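Local coordinates for protein 3-methyladenine DNA glycosylase (Helicobacter pylori, PDB 1PU6) that excises alkylated bases such as 3-methyladenine from DNA as a helix-hairpin-helix glycosylase of base excision repair, at residues L2-L14 with G177-Y189. Numbering follows the deposited sequence.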
loop_
_atom_site.group_PDB
_atom_site.type_symbol
_atom_site.label_atom_id
_atom_site.label_comp_id
_atom_site.label_asym_id
_atom_site.label_seq_id
_atom_site.Cartn_x
_atom_site.Cartn_y
_atom_site.Cartn_z
ATOM N N LEU A 2 -7.674 -25.557 -4.147
ATOM C CA LEU A 2 -6.933 -24.239 -3.956
ATOM C C LEU A 2 -7.795 -22.928 -3.981
ATOM O O LEU A 2 -8.317 -22.480 -5.017
ATOM C CB LEU A 2 -5.740 -24.106 -4.925
ATOM C CG LEU A 2 -4.702 -23.068 -4.474
ATOM C CD1 LEU A 2 -3.940 -23.606 -3.253
ATOM C CD2 LEU A 2 -3.736 -22.624 -5.602
ATOM N N ASP A 3 -7.954 -22.328 -2.818
ATOM C CA ASP A 3 -8.544 -20.994 -2.736
ATOM C C ASP A 3 -7.612 -20.154 -1.879
ATOM O O ASP A 3 -6.590 -20.658 -1.384
ATOM C CB ASP A 3 -9.969 -21.006 -2.176
ATOM C CG ASP A 3 -10.081 -21.666 -0.813
ATOM O OD1 ASP A 3 -9.282 -21.328 0.079
ATOM O OD2 ASP A 3 -10.965 -22.522 -0.539
ATOM N N SER A 4 -7.945 -18.880 -1.704
ATOM C CA SER A 4 -7.019 -17.969 -1.045
ATOM C C SER A 4 -6.976 -18.242 0.444
ATOM O O SER A 4 -6.013 -17.850 1.087
ATOM C CB SER A 4 -7.381 -16.515 -1.316
ATOM O OG SER A 4 -8.577 -16.144 -0.643
ATOM N N PHE A 5 -8.015 -18.882 0.994
ATOM C CA PHE A 5 -7.962 -19.208 2.419
ATOM C C PHE A 5 -6.931 -20.294 2.677
ATOM O O PHE A 5 -6.180 -20.234 3.659
ATOM C CB PHE A 5 -9.352 -19.616 2.970
ATOM C CG PHE A 5 -9.327 -19.979 4.423
ATOM C CD1 PHE A 5 -9.710 -21.250 4.841
ATOM C CD2 PHE A 5 -8.861 -19.069 5.371
ATOM C CE1 PHE A 5 -9.659 -21.593 6.236
ATOM C CE2 PHE A 5 -8.801 -19.405 6.726
ATOM C CZ PHE A 5 -9.201 -20.647 7.152
ATOM N N GLU A 6 -6.834 -21.260 1.764
ATOM C CA GLU A 6 -5.730 -22.254 1.841
ATOM C C GLU A 6 -4.321 -21.642 1.760
ATOM O O GLU A 6 -3.413 -22.053 2.533
ATOM C CB GLU A 6 -5.913 -23.385 0.843
ATOM C CG GLU A 6 -7.266 -24.088 0.981
ATOM C CD GLU A 6 -7.391 -24.873 2.283
ATOM O OE1 GLU A 6 -8.525 -24.949 2.810
ATOM O OE2 GLU A 6 -6.361 -25.413 2.790
ATOM N N ILE A 7 -4.168 -20.643 0.883
ATOM C CA ILE A 7 -2.896 -19.950 0.705
ATOM C C ILE A 7 -2.587 -19.164 1.991
ATOM O O ILE A 7 -1.445 -19.197 2.462
ATOM C CB ILE A 7 -2.948 -19.012 -0.535
ATOM C CG1 ILE A 7 -3.072 -19.859 -1.818
ATOM C CG2 ILE A 7 -1.714 -18.070 -0.596
ATOM C CD1 ILE A 7 -3.354 -19.053 -3.065
ATOM N N LEU A 8 -3.592 -18.451 2.532
ATOM C CA LEU A 8 -3.406 -17.698 3.783
ATOM C C LEU A 8 -2.909 -18.625 4.906
ATOM O O LEU A 8 -1.906 -18.310 5.595
ATOM C CB LEU A 8 -4.682 -16.981 4.216
ATOM C CG LEU A 8 -4.587 -16.251 5.577
ATOM C CD1 LEU A 8 -3.429 -15.204 5.628
ATOM C CD2 LEU A 8 -5.921 -15.531 5.919
ATOM N N LYS A 9 -3.575 -19.769 5.100
ATOM C CA LYS A 9 -3.098 -20.703 6.132
ATOM C C LYS A 9 -1.637 -21.147 5.892
ATOM O O LYS A 9 -0.814 -21.214 6.846
ATOM C CB LYS A 9 -4.039 -21.937 6.191
ATOM C CG LYS A 9 -5.402 -21.632 6.787
ATOM C CD LYS A 9 -6.257 -22.889 7.022
ATOM C CE LYS A 9 -6.728 -23.454 5.692
ATOM N NZ LYS A 9 -7.492 -24.735 5.800
ATOM N N ALA A 10 -1.309 -21.488 4.642
ATOM C CA ALA A 10 0.056 -21.942 4.320
ATOM C C ALA A 10 1.103 -20.874 4.603
ATOM O O ALA A 10 2.165 -21.153 5.222
ATOM C CB ALA A 10 0.131 -22.386 2.844
ATOM N N LEU A 11 0.814 -19.648 4.212
ATOM C CA LEU A 11 1.782 -18.580 4.428
ATOM C C LEU A 11 1.887 -18.236 5.924
ATOM O O LEU A 11 3.013 -17.973 6.459
ATOM C CB LEU A 11 1.401 -17.343 3.611
ATOM C CG LEU A 11 1.603 -17.474 2.077
ATOM C CD1 LEU A 11 1.012 -16.263 1.354
ATOM C CD2 LEU A 11 3.112 -17.627 1.731
ATOM N N LYS A 12 0.739 -18.259 6.614
ATOM C CA LYS A 12 0.716 -17.998 8.039
ATOM C C LYS A 12 1.657 -18.979 8.786
ATOM O O LYS A 12 2.367 -18.599 9.755
ATOM C CB LYS A 12 -0.712 -18.129 8.582
ATOM C CG LYS A 12 -0.865 -17.867 10.078
ATOM C CD LYS A 12 -0.643 -16.406 10.374
ATOM C CE LYS A 12 -1.404 -15.993 11.643
ATOM N NZ LYS A 12 -0.512 -16.279 12.767
ATOM N N SER A 13 1.661 -20.219 8.334
ATOM C CA SER A 13 2.469 -21.266 8.996
ATOM C C SER A 13 3.983 -21.032 8.871
ATOM O O SER A 13 4.770 -21.638 9.591
ATOM C CB SER A 13 2.081 -22.623 8.421
ATOM O OG SER A 13 2.775 -22.844 7.205
ATOM N N LEU A 14 4.401 -20.157 7.957
ATOM C CA LEU A 14 5.847 -19.885 7.784
ATOM C C LEU A 14 6.424 -18.775 8.680
ATOM O O LEU A 14 7.659 -18.583 8.720
ATOM C CB LEU A 14 6.144 -19.516 6.316
ATOM C CG LEU A 14 5.738 -20.539 5.260
ATOM C CD1 LEU A 14 6.058 -19.925 3.832
ATOM C CD2 LEU A 14 6.445 -21.878 5.551
ATOM N N GLY A 177 -11.874 -15.816 -1.077
ATOM C CA GLY A 177 -11.551 -16.991 -0.269
ATOM C C GLY A 177 -11.584 -16.647 1.222
ATOM O O GLY A 177 -12.010 -17.447 2.037
ATOM N N VAL A 178 -11.139 -15.439 1.569
ATOM C CA VAL A 178 -11.200 -14.995 2.966
ATOM C C VAL A 178 -12.689 -14.744 3.361
ATOM O O VAL A 178 -13.163 -15.189 4.431
ATOM C CB VAL A 178 -10.325 -13.743 3.188
ATOM C CG1 VAL A 178 -10.468 -13.237 4.641
ATOM C CG2 VAL A 178 -8.846 -14.053 2.877
ATOM N N GLN A 179 -13.424 -14.014 2.524
ATOM C CA GLN A 179 -14.851 -13.729 2.820
ATOM C C GLN A 179 -15.670 -15.001 3.033
ATOM O O GLN A 179 -16.555 -15.083 3.922
ATOM C CB GLN A 179 -15.491 -12.931 1.676
ATOM C CG GLN A 179 -14.903 -11.526 1.483
ATOM C CD GLN A 179 -15.304 -10.879 0.098
ATOM O OE1 GLN A 179 -14.988 -9.729 -0.156
ATOM N NE2 GLN A 179 -16.024 -11.637 -0.759
ATOM N N GLU A 180 -15.426 -15.992 2.198
ATOM C CA GLU A 180 -16.174 -17.255 2.256
ATOM C C GLU A 180 -15.842 -18.089 3.505
ATOM O O GLU A 180 -16.569 -19.042 3.832
ATOM C CB GLU A 180 -15.887 -18.054 0.964
ATOM C CG GLU A 180 -16.606 -17.485 -0.272
ATOM C CD GLU A 180 -16.005 -17.890 -1.622
ATOM O OE1 GLU A 180 -16.407 -17.259 -2.639
ATOM O OE2 GLU A 180 -15.132 -18.799 -1.683
ATOM N N ASN A 181 -14.756 -17.729 4.190
ATOM C CA ASN A 181 -14.229 -18.450 5.331
ATOM C C ASN A 181 -13.917 -17.451 6.469
ATOM O O ASN A 181 -12.921 -17.591 7.190
ATOM C CB ASN A 181 -12.931 -19.175 4.938
ATOM C CG ASN A 181 -13.158 -20.302 3.983
ATOM O OD1 ASN A 181 -13.659 -21.380 4.399
ATOM N ND2 ASN A 181 -12.828 -20.107 2.709
ATOM N N LEU A 182 -14.775 -16.457 6.621
ATOM C CA LEU A 182 -14.422 -15.316 7.411
ATOM C C LEU A 182 -14.179 -15.680 8.894
ATOM O O LEU A 182 -13.176 -15.235 9.492
ATOM C CB LEU A 182 -15.496 -14.241 7.294
ATOM C CG LEU A 182 -15.204 -12.939 8.049
ATOM C CD1 LEU A 182 -13.932 -12.302 7.561
ATOM C CD2 LEU A 182 -16.438 -12.021 7.883
ATOM N N ASN A 183 -15.085 -16.455 9.470
ATOM C CA ASN A 183 -14.891 -16.861 10.856
ATOM C C ASN A 183 -13.547 -17.555 11.047
ATOM O O ASN A 183 -12.824 -17.292 12.043
ATOM C CB ASN A 183 -16.053 -17.763 11.317
ATOM C CG ASN A 183 -17.218 -16.960 11.864
ATOM O OD1 ASN A 183 -17.294 -15.738 11.661
ATOM N ND2 ASN A 183 -18.130 -17.631 12.572
ATOM N N SER A 184 -13.221 -18.494 10.141
ATOM C CA SER A 184 -11.959 -19.248 10.243
ATOM C C SER A 184 -10.748 -18.372 10.084
ATOM O O SER A 184 -9.700 -18.556 10.770
ATOM C CB SER A 184 -11.945 -20.366 9.197
ATOM O OG SER A 184 -12.964 -21.314 9.477
ATOM N N ALA A 185 -10.853 -17.424 9.144
ATOM C CA ALA A 185 -9.694 -16.529 8.830
ATOM C C ALA A 185 -9.421 -15.648 10.059
ATOM O O ALA A 185 -8.280 -15.518 10.506
ATOM C CB ALA A 185 -9.989 -15.722 7.593
ATOM N N LEU A 186 -10.486 -15.107 10.651
ATOM C CA LEU A 186 -10.320 -14.238 11.826
ATOM C C LEU A 186 -9.808 -15.035 13.053
ATOM O O LEU A 186 -9.043 -14.519 13.919
ATOM C CB LEU A 186 -11.646 -13.538 12.167
ATOM C CG LEU A 186 -12.040 -12.517 11.078
ATOM C CD1 LEU A 186 -13.428 -11.988 11.402
ATOM C CD2 LEU A 186 -11.056 -11.349 10.902
ATOM N N ALA A 187 -10.164 -16.326 13.095
ATOM C CA ALA A 187 -9.705 -17.180 14.201
ATOM C C ALA A 187 -8.197 -17.497 14.140
ATOM O O ALA A 187 -7.571 -17.843 15.202
ATOM C CB ALA A 187 -10.574 -18.452 14.236
ATOM N N LEU A 188 -7.578 -17.348 12.958
ATOM C CA LEU A 188 -6.103 -17.460 12.838
ATOM C C LEU A 188 -5.373 -16.455 13.743
ATOM O O LEU A 188 -4.182 -16.678 14.119
ATOM C CB LEU A 188 -5.623 -17.216 11.385
ATOM C CG LEU A 188 -6.029 -18.238 10.306
ATOM C CD1 LEU A 188 -5.519 -17.754 8.977
ATOM C CD2 LEU A 188 -5.409 -19.624 10.652
ATOM N N TYR A 189 -6.080 -15.372 14.087
ATOM C CA TYR A 189 -5.544 -14.320 14.933
ATOM C C TYR A 189 -6.296 -14.235 16.255
ATOM O O TYR A 189 -6.277 -13.184 16.915
ATOM C CB TYR A 189 -5.641 -12.981 14.162
ATOM C CG TYR A 189 -4.850 -13.003 12.865
ATOM C CD1 TYR A 189 -3.460 -12.698 12.830
ATOM C CD2 TYR A 189 -5.479 -13.364 11.661
ATOM C CE1 TYR A 189 -2.736 -12.717 11.589
ATOM C CE2 TYR A 189 -4.779 -13.419 10.460
ATOM C CZ TYR A 189 -3.403 -13.099 10.420
ATOM O OH TYR A 189 -2.745 -13.173 9.195
#
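F5, at the start of the N-terminal helix 4-12, wedges into the turn between helices 167-179 and 182-187, making a largely apolar helix-to-helix contact at the periphery of this all-helical glycosylase. Helices 4-12 and 182-187 run nearly parallel, 11° apart, with their axes 11.1 Å from each other, and side chains bridge the gap. With CG anti to the backbone N (chi1 179°), the F5 ring reaches out to N181, whose CB makes a CH-pi contact 3.9 Å from the ring centroid; CG of K9 covers the opposite face. The N181 amide lies only 18° from the ring plane, and its rotation is fixed by a nearly straight hydrogen bond from ND2 to G177 O (2.9 Å), in the planes of both groups. At the far end of the ring, CZ comes 3.4 Å from S184 CB, while CE2 rests by A185. Where the two segments come closest, S4 OG sits 3.1 Å from the CA of G177, a residue with no side chain to stand between the two backbones; the hydroxyl is hydrogen-bonded to F174 O. Further along, the L8 and L188 side chains lie alongside one another, pointing opposite ways, their CD2 and CD1 methyls 3.8 Å apart. K12, bent at chi2 and chi4, brings CE obliquely to CE1 of the Y189 ring at 3.5 Å. Beyond these pairs, the Y189 hydroxyl is hydrogen-bonded to the carboxylated lysine at position 205, L8 and V178 touch helix 195-203, and I7 and L11 pack against helix 151-159.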